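PDB 7CTP: protein Niban 2 from Homo sapiens, which may help suppress apoptosis and may promote melanoma cell invasion in vitro. Local coordinates for residues L411-L416 with S423-F428. Residues are numbered along the deposited sequence; the frame is centred on the assembly and turned at random.
Sequences LRLDGL and SSTSVF
L413 gives its backbone N-H to the hydroxyl of T425, with N to OG1 at 3.1 Å and an N-H...O angle of 151°, so that the extended chain of 411-414 is tied to the first turns of a helix. OG1 also hydrogen-bonds the carbonyl oxygen of D421, four residues back and just before that helix begins at 422, and so a single buried hydroxyl joins two backbone groups. Threonine suits the place because its two branches do different work. OG1 lies anti to the carbonyl carbon (chi1 -66°) and serves the polar link, while the methyl CG2 rests against the L411 carbonyl, 3.4 Å from its O.

Apolar contacts flank this bond. L411 lies alongside T425 with its side chain running the other way, CG 4.1 Å from T425 CG2. From L413, the CD1 methyl reaches CD2 of the F428 ring at 3.8 Å, the two side chains crossing at about a right angle. Leucine's branched methyls suit a place where they meet T425 and F428, about one turn apart. The CB of R412 leaves the helix, and its long, exposed side chain makes a cation-pi contact with F420.

This is packing within the helical part of the chain, apart from the PH domain. L411 and L413 also touch L349 of helix 342-378, with P352 and A348 respectively, while F428 touches A494 and Q497 of helix 464-511.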
loop_
_atom_site.group_PDB
_atom_site.type_symbol
_atom_site.label_atom_id
_atom_site.label_comp_id
_atom_site.label_asym_id
_atom_site.label_seq_id
_atom_site.Cartn_x
_atom_site.Cartn_y
_atom_site.Cartn_z
ATOM N N LEU A 411 -7.852 -4.941 14.259
ATOM C CA LEU A 411 -6.545 -5.583 14.179
ATOM C C LEU A 411 -5.560 -4.898 15.111
ATOM O O LEU A 411 -5.440 -3.670 15.107
ATOM C CB LEU A 411 -6.005 -5.539 12.750
ATOM C CG LEU A 411 -4.571 -6.062 12.617
ATOM C CD1 LEU A 411 -4.504 -7.526 13.028
ATOM C CD2 LEU A 411 -4.024 -5.860 11.214
ATOM N N ARG A 412 -4.858 -5.700 15.910
ATOM C CA ARG A 412 -3.745 -5.217 16.722
ATOM C C ARG A 412 -2.660 -6.283 16.732
ATOM O O ARG A 412 -2.894 -7.399 17.203
ATOM C CB ARG A 412 -4.198 -4.879 18.148
ATOM C CG ARG A 412 -5.106 -3.657 18.215
ATOM C CD ARG A 412 -5.429 -3.230 19.642
ATOM N NE ARG A 412 -4.282 -2.630 20.322
ATOM C CZ ARG A 412 -3.478 -3.289 21.153
ATOM N NH1 ARG A 412 -3.700 -4.572 21.410
ATOM N NH2 ARG A 412 -2.455 -2.669 21.728
ATOM N N LEU A 413 -1.480 -5.943 16.208
ATOM C CA LEU A 413 -0.377 -6.884 16.049
ATOM C C LEU A 413 0.775 -6.483 16.953
ATOM O O LEU A 413 1.137 -5.302 17.011
ATOM C CB LEU A 413 0.117 -6.928 14.599
ATOM C CG LEU A 413 -0.765 -7.537 13.512
ATOM C CD1 LEU A 413 -0.239 -7.162 12.131
ATOM C CD2 LEU A 413 -0.847 -9.050 13.662
ATOM N N ASP A 414 1.342 -7.457 17.658
ATOM C CA ASP A 414 2.599 -7.248 18.360
ATOM C C ASP A 414 3.762 -7.485 17.410
ATOM O O ASP A 414 3.663 -8.264 16.458
ATOM C CB ASP A 414 2.734 -8.197 19.551
ATOM C CG ASP A 414 2.054 -7.683 20.806
ATOM O OD1 ASP A 414 1.370 -6.639 20.754
ATOM O OD2 ASP A 414 2.215 -8.339 21.857
ATOM N N GLY A 415 4.865 -6.790 17.659
ATOM C CA GLY A 415 6.121 -7.127 17.029
ATOM C C GLY A 415 6.805 -8.230 17.812
ATOM O O GLY A 415 6.250 -8.812 18.747
ATOM N N LEU A 416 8.041 -8.523 17.417
ATOM C CA LEU A 416 8.794 -9.576 18.075
ATOM C C LEU A 416 9.608 -9.063 19.264
ATOM O O LEU A 416 10.495 -9.771 19.756
ATOM C CB LEU A 416 9.679 -10.291 17.056
ATOM C CG LEU A 416 8.884 -11.346 16.289
ATOM C CD1 LEU A 416 9.735 -11.944 15.187
ATOM C CD2 LEU A 416 8.379 -12.437 17.227
ATOM N N SER A 423 3.263 0.150 13.002
ATOM C CA SER A 423 3.494 0.175 11.561
ATOM C C SER A 423 2.958 -1.084 10.895
ATOM O O SER A 423 2.265 -1.007 9.872
ATOM C CB SER A 423 4.984 0.341 11.271
ATOM O OG SER A 423 5.494 1.480 11.941
ATOM N N SER A 424 3.286 -2.257 11.451
ATOM C CA SER A 424 2.795 -3.517 10.897
ATOM C C SER A 424 1.276 -3.527 10.858
ATOM O O SER A 424 0.665 -3.923 9.860
ATOM C CB SER A 424 3.308 -4.703 11.715
ATOM O OG SER A 424 4.713 -4.824 11.619
ATOM N N THR A 425 0.648 -3.075 11.944
ATOM C CA THR A 425 -0.810 -3.053 12.004
ATOM C C THR A 425 -1.401 -2.186 10.898
ATOM O O THR A 425 -2.314 -2.611 10.182
ATOM C CB THR A 425 -1.269 -2.567 13.375
ATOM O OG1 THR A 425 -0.878 -3.527 14.367
ATOM C CG2 THR A 425 -2.787 -2.409 13.394
ATOM N N SER A 426 -0.879 -0.969 10.738
ATOM C CA SER A 426 -1.379 -0.067 9.704
ATOM C C SER A 426 -1.223 -0.670 8.312
ATOM O O SER A 426 -2.179 -0.712 7.525
ATOM C CB SER A 426 -0.650 1.273 9.789
ATOM O OG SER A 426 -1.068 2.132 8.748
ATOM N N VAL A 427 -0.012 -1.126 7.983
ATOM C CA VAL A 427 0.249 -1.648 6.643
ATOM C C VAL A 427 -0.639 -2.853 6.353
ATOM O O VAL A 427 -1.198 -2.989 5.255
ATOM C CB VAL A 427 1.743 -1.990 6.499
ATOM C CG1 VAL A 427 1.975 -2.859 5.272
ATOM C CG2 VAL A 427 2.561 -0.696 6.419
ATOM N N PHE A 428 -0.810 -3.730 7.335
ATOM C CA PHE A 428 -1.517 -4.974 7.059
ATOM C C PHE A 428 -3.027 -4.790 7.045
ATOM O O PHE A 428 -3.728 -5.553 6.374
ATOM C CB PHE A 428 -1.048 -6.041 8.046
ATOM C CG PHE A 428 0.338 -6.534 7.736
ATOM C CD1 PHE A 428 0.646 -6.951 6.444
ATOM C CD2 PHE A 428 1.335 -6.527 8.686
ATOM C CE1 PHE A 428 1.926 -7.385 6.127
ATOM C CE2 PHE A 428 2.613 -6.955 8.373
ATOM C CZ PHE A 428 2.906 -7.383 7.098
#